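Local atomic coordinates of peroxisomal membrane protein LPX1 (Saccharomyces cerevisiae, PDB entry 2Y6U), a protein that hydrolyses acyl esters and lipids in peroxisomes, with acyl esterase, lipase and phospholipase A activity. Residues A[29-34]-A[103-108]; A[133-137]-A[350-354]. All coordinates share one frame; numbering follows the deposited sequence. Where two conformers were deposited one is given.

Contact 1: residues A[29-34]-A[103-108]; sequences DRLELT and RNRGRL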
loop_
_atom_site.group_PDB
_atom_site.type_symbol
_atom_site.label_atom_id
_atom_site.label_comp_id
_atom_site.label_asym_id
_atom_site.label_seq_id
_atom_site.Cartn_x
_atom_site.Cartn_y
_atom_site.Cartn_z
ATOM N N ASP A 29 -8.210 15.298 12.224
ATOM C CA ASP A 29 -8.257 14.149 13.160
ATOM C C ASP A 29 -7.320 13.057 12.690
ATOM O O ASP A 29 -7.132 12.907 11.506
ATOM C CB ASP A 29 -9.635 13.567 13.172
ATOM C CG ASP A 29 -10.657 14.512 13.909
ATOM O OD1 ASP A 29 -10.283 15.402 14.730
ATOM O OD2 ASP A 29 -11.848 14.352 13.607
ATOM N N ARG A 30 -6.785 12.275 13.616
ATOM C CA ARG A 30 -5.951 11.139 13.193
ATOM C C ARG A 30 -6.451 9.967 14.010
ATOM O O ARG A 30 -6.542 10.032 15.242
ATOM C CB ARG A 30 -4.459 11.359 13.488
ATOM C CG ARG A 30 -3.821 12.404 12.647
ATOM C CD ARG A 30 -3.775 12.037 11.156
ATOM N NE ARG A 30 -3.130 13.090 10.333
ATOM C CZ ARG A 30 -3.742 14.073 9.718
ATOM N NH1 ARG A 30 -5.061 14.249 9.817
ATOM N NH2 ARG A 30 -3.036 14.895 8.967
ATOM N N LEU A 31 -6.725 8.891 13.337
ATOM C CA LEU A 31 -7.191 7.688 14.001
ATOM C C LEU A 31 -6.058 6.826 14.511
ATOM O O LEU A 31 -4.890 6.920 14.093
ATOM C CB LEU A 31 -8.086 6.880 13.020
ATOM C CG LEU A 31 -9.317 7.634 12.451
ATOM C CD1 LEU A 31 -10.031 6.650 11.395
ATOM C CD2 LEU A 31 -10.270 8.151 13.585
ATOM N N GLU A 32 -6.428 5.997 15.465
ATOM C CA GLU A 32 -5.526 5.005 16.068
ATOM C C GLU A 32 -6.108 3.626 15.846
ATOM O O GLU A 32 -7.347 3.415 15.684
ATOM C CB GLU A 32 -5.409 5.257 17.580
ATOM C CG GLU A 32 -4.579 6.539 17.844
ATOM C CD GLU A 32 -4.549 6.949 19.278
ATOM O OE1 GLU A 32 -5.587 7.325 19.792
ATOM O OE2 GLU A 32 -3.467 6.939 19.862
ATOM N N LEU A 33 -5.217 2.674 16.044
ATOM C CA LEU A 33 -5.531 1.247 16.056
ATOM C C LEU A 33 -5.049 0.584 17.310
ATOM O O LEU A 33 -3.980 0.912 17.759
ATOM C CB LEU A 33 -4.781 0.565 14.899
ATOM C CG LEU A 33 -5.113 0.993 13.455
ATOM C CD1 LEU A 33 -3.894 0.742 12.489
ATOM C CD2 LEU A 33 -6.439 0.248 13.166
ATOM N N THR A 34 -5.874 -0.267 17.896
ATOM C CA THR A 34 -5.468 -1.115 19.057
ATOM C C THR A 34 -5.519 -2.553 18.612
ATOM O O THR A 34 -6.458 -2.950 17.879
ATOM C CB THR A 34 -6.425 -0.954 20.251
ATOM O OG1 THR A 34 -6.362 0.400 20.681
ATOM C CG2 THR A 34 -6.025 -1.875 21.406
ATOM N N ARG A 103 -10.840 4.086 21.419
ATOM C CA ARG A 103 -9.741 5.094 21.313
ATOM C C ARG A 103 -10.144 6.269 20.398
ATOM O O ARG A 103 -9.743 7.386 20.656
ATOM C CB ARG A 103 -8.489 4.544 20.657
ATOM C CG ARG A 103 -7.514 3.706 21.465
ATOM C CD ARG A 103 -6.732 4.384 22.486
ATOM N NE ARG A 103 -5.587 5.205 22.086
ATOM C CZ ARG A 103 -4.573 5.487 22.932
ATOM N NH1 ARG A 103 -4.538 4.913 24.108
ATOM N NH2 ARG A 103 -3.551 6.265 22.600
ATOM N N ASN A 104 -10.902 5.931 19.336
ATOM C CA ASN A 104 -11.274 6.828 18.265
ATOM C C ASN A 104 -12.640 7.539 18.521
ATOM O O ASN A 104 -13.115 8.308 17.660
ATOM C CB ASN A 104 -11.331 6.069 16.961
ATOM C CG ASN A 104 -9.954 5.653 16.498
ATOM O OD1 ASN A 104 -9.024 6.410 16.701
ATOM N ND2 ASN A 104 -9.842 4.519 15.844
ATOM N N ARG A 105 -13.159 7.429 19.740
ATOM C CA ARG A 105 -14.406 8.124 20.066
ATOM C C ARG A 105 -14.359 9.582 19.706
ATOM O O ARG A 105 -13.483 10.335 20.140
ATOM C CB ARG A 105 -14.808 7.934 21.555
ATOM C CG ARG A 105 -15.138 6.450 21.826
ATOM C CD ARG A 105 -16.606 6.022 21.469
ATOM N NE ARG A 105 -17.243 5.068 22.425
ATOM C CZ ARG A 105 -17.535 3.770 22.168
ATOM N NH1 ARG A 105 -17.212 3.193 20.989
ATOM N NH2 ARG A 105 -18.138 3.033 23.121
ATOM N N GLY A 106 -15.359 10.019 18.931
ATOM C CA GLY A 106 -15.474 11.415 18.498
ATOM C C GLY A 106 -14.687 11.754 17.207
ATOM O O GLY A 106 -14.858 12.835 16.706
ATOM N N ARG A 107 -13.782 10.884 16.767
ATOM C CA ARG A 107 -12.972 11.113 15.578
ATOM C C ARG A 107 -13.496 10.499 14.307
ATOM O O ARG A 107 -13.069 10.914 13.222
ATOM C CB ARG A 107 -11.587 10.498 15.715
ATOM C CG ARG A 107 -10.782 11.011 16.892
ATOM C CD ARG A 107 -9.456 10.190 16.978
ATOM N NE ARG A 107 -8.737 10.605 18.209
ATOM C CZ ARG A 107 -7.860 9.813 18.834
ATOM N NH1 ARG A 107 -7.587 8.586 18.353
ATOM N NH2 ARG A 107 -7.291 10.232 19.955
ATOM N N LEU A 108 -14.365 9.495 14.433
ATOM C CA LEU A 108 -14.807 8.725 13.270
ATOM C C LEU A 108 -15.849 9.495 12.421
ATOM O O LEU A 108 -16.656 10.204 12.924
ATOM C CB LEU A 108 -15.385 7.400 13.714
ATOM C CG LEU A 108 -14.452 6.391 14.395
ATOM C CD1 LEU A 108 -15.316 5.261 15.046
ATOM C CD2 LEU A 108 -13.307 5.951 13.440
#
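Glu-32 sits between Arg-103 and Arg-107 in a salt-bridge network, a worked example of how an alpha/beta hydrolase joins two loops: the one entering strand 35-40 and the one leaving helix 98-103. Arg-103, its chain bent at chi2 and chi3 (-70° and -77°), presents the guanidinium side-on, with NH2 2.8 Å from Glu-32 OE2 and NE 3.1 Å from Glu-32 OE1. Arg-107 instead stretches out from CG to NE, and its NH1 lies 2.8 Å from the same Glu-32 OE1. That oxygen therefore accepts two bonds, and they arrive from opposite faces of the carboxylate plane, a grip that should fix its rotation. An alanine here would probably leave both guanidinium groups without their shared countercharge and free to turn. Leu-31 adds an apolar element: its CD2 packs 3.4 Å from Arg-107 CB and 3.8 Å from Leu-108 CD2. Asp-29, close to the backbone of Arg-107, forms a salt bridge through OD1 with Arg-363 of the second subunit. The amide of Asn-104 pairs with the backbone of Glu-32: ND2 donates to Glu-32 O at 2.7 Å, while OD1, which also accepts from Arg-107 NH1, takes the Glu-32 N-H almost straight (168°) on a lone pair at 2.9 Å.

Contact 2: residues A[133-137]-A[350-354]; sequences DSHPA and LQSSH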
loop_
_atom_site.group_PDB
_atom_site.type_symbol
_atom_site.label_atom_id
_atom_site.label_comp_id
_atom_site.label_asym_id
_atom_site.label_seq_id
_atom_site.Cartn_x
_atom_site.Cartn_y
_atom_site.Cartn_z
ATOM N N ASP A 133 14.367 -11.204 13.508
ATOM C CA ASP A 133 14.067 -12.318 14.390
ATOM C C ASP A 133 13.030 -13.286 13.774
ATOM O O ASP A 133 13.356 -14.499 13.645
ATOM C CB ASP A 133 13.657 -11.809 15.788
ATOM C CG ASP A 133 14.830 -11.168 16.545
ATOM O OD1 ASP A 133 15.982 -11.659 16.439
ATOM O OD2 ASP A 133 14.586 -10.159 17.248
ATOM N N SER A 134 11.849 -12.762 13.373
ATOM C CA SER A 134 10.721 -13.531 12.752
ATOM C C SER A 134 11.153 -14.581 11.641
ATOM O O SER A 134 10.373 -15.483 11.339
ATOM C CB SER A 134 9.582 -12.572 12.235
ATOM O OG SER A 134 8.574 -12.129 13.218
ATOM N N HIS A 135 12.383 -14.507 11.098
ATOM C CA HIS A 135 12.885 -15.394 10.014
ATOM C C HIS A 135 13.432 -16.789 10.478
ATOM O O HIS A 135 14.191 -16.854 11.450
ATOM C CB HIS A 135 14.021 -14.643 9.260
ATOM C CG HIS A 135 14.540 -15.363 8.044
ATOM N ND1 HIS A 135 13.867 -15.361 6.837
ATOM C CD2 HIS A 135 15.661 -16.104 7.850
ATOM C CE1 HIS A 135 14.541 -16.087 5.958
ATOM N NE2 HIS A 135 15.641 -16.544 6.544
ATOM N N PRO A 136 13.117 -17.885 9.760
ATOM C CA PRO A 136 12.288 -18.058 8.566
ATOM C C PRO A 136 10.822 -18.162 8.935
ATOM O O PRO A 136 10.480 -18.995 9.785
ATOM C CB PRO A 136 12.721 -19.410 8.025
ATOM C CG PRO A 136 13.170 -20.163 9.198
ATOM C CD PRO A 136 13.626 -19.176 10.242
ATOM N N ALA A 137 9.982 -17.371 8.274
ATOM C CA ALA A 137 8.637 -17.180 8.734
ATOM C C ALA A 137 7.695 -17.596 7.601
ATOM O O ALA A 137 8.062 -17.546 6.404
ATOM C CB ALA A 137 8.436 -15.744 9.056
ATOM N N LEU A 350 12.025 -24.988 1.409
ATOM C CA LEU A 350 13.033 -24.587 2.397
ATOM C C LEU A 350 13.595 -23.209 1.950
ATOM O O LEU A 350 13.862 -23.061 0.761
ATOM C CB LEU A 350 14.146 -25.646 2.549
ATOM C CG LEU A 350 13.787 -27.114 2.887
ATOM C CD1 LEU A 350 14.921 -27.738 3.702
ATOM C CD2 LEU A 350 12.441 -27.301 3.627
ATOM N N GLN A 351 13.777 -22.184 2.803
ATOM C CA GLN A 351 13.717 -22.161 4.278
ATOM C C GLN A 351 15.161 -22.171 4.818
ATOM O O GLN A 351 15.584 -23.119 5.483
ATOM C CB GLN A 351 12.819 -23.263 4.891
ATOM C CG GLN A 351 12.701 -23.301 6.407
ATOM C CD GLN A 351 13.403 -24.527 7.013
ATOM O OE1 GLN A 351 13.062 -25.679 6.691
ATOM N NE2 GLN A 351 14.393 -24.284 7.884
ATOM N N SER A 352 15.914 -21.114 4.491
ATOM C CA SER A 352 17.243 -20.871 5.082
ATOM C C SER A 352 17.083 -20.038 6.362
ATOM O O SER A 352 16.407 -19.005 6.333
ATOM C CB SER A 352 18.164 -20.141 4.090
ATOM O OG SER A 352 19.419 -19.822 4.682
ATOM N N SER A 353 17.702 -20.478 7.467
ATOM C CA SER A 353 17.498 -19.852 8.790
ATOM C C SER A 353 18.747 -19.230 9.457
ATOM O O SER A 353 18.652 -18.740 10.588
ATOM C CB SER A 353 16.829 -20.844 9.754
ATOM O OG SER A 353 17.563 -22.049 9.887
ATOM N N HIS A 354 19.895 -19.226 8.767
ATOM C CA HIS A 354 21.100 -18.550 9.290
ATOM C C HIS A 354 21.065 -17.033 8.969
ATOM O O HIS A 354 20.675 -16.638 7.864
ATOM C CB HIS A 354 22.413 -19.268 8.846
ATOM C CG HIS A 354 22.984 -18.811 7.530
ATOM N ND1 HIS A 354 24.141 -18.059 7.439
ATOM C CD2 HIS A 354 22.581 -19.032 6.254
ATOM C CE1 HIS A 354 24.414 -17.823 6.167
ATOM N NE2 HIS A 354 23.481 -18.400 5.429
#
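Pro-136 and Ser-353 mark the closest approach of two irregular backbones, their CA atoms 5.5 Å apart, and the meeting illustrates how surface loops can join with little hydrogen bonding. A cis peptide bond precedes Pro-136, and another, more unusual because no proline follows it, precedes Gln-351, whose phi is positive (101°). The side chains add a small patch of contact. The proline ring does most of the apolar work, its CD 3.6 Å from Ser-353 CB, with CG close behind, while its CB lies 4.2 Å from Gln-351 CG. That same CB also sits over the centre of the His-135 ring, so the imidazole is backed by its own neighbour. With CG anti to the backbone N (chi1 -174°), His-135 swings its ring towards the other loop, where NE2 lies 2.6 Å from Ser-352 O; so short a separation at so bent an angle (122°) makes this weak hydrogen bond doubtful. His-135 also packs on Ala-27 of the second subunit. Strand 51-58 borders both loops, with Arg-52 touching Pro-136 and Thr-51 touching Gln-351; the contact thus ties the entry of the central-sheet strand 137-144 to the link that runs from helix 330-347 to the C-terminal helix 360-378.

Overall arrangement
The two contacts illustrate how sites distant within one chain can be drawn into the same dimer. Their centres are 36 Å apart and their nearest atoms about 18 Å, so they do not meet directly, and contact 1 closes along the chain before contact 2 opens. Segment 133-137 runs into strand 137-144, whose end carries Gly-143; with Ser-145 and Gly-147 this is probably the nucleophile elbow of this hydrolase. Segment 350-354 precedes helix 360-378. Across the subunit boundary, Arg-363 on the second subunit's copy of that helix also donates a hydrogen bond to Gly-106 O of contact 1, while Gly-130 of the second subunit, shortly before its 133-137 segment, accepts one from Arg-30.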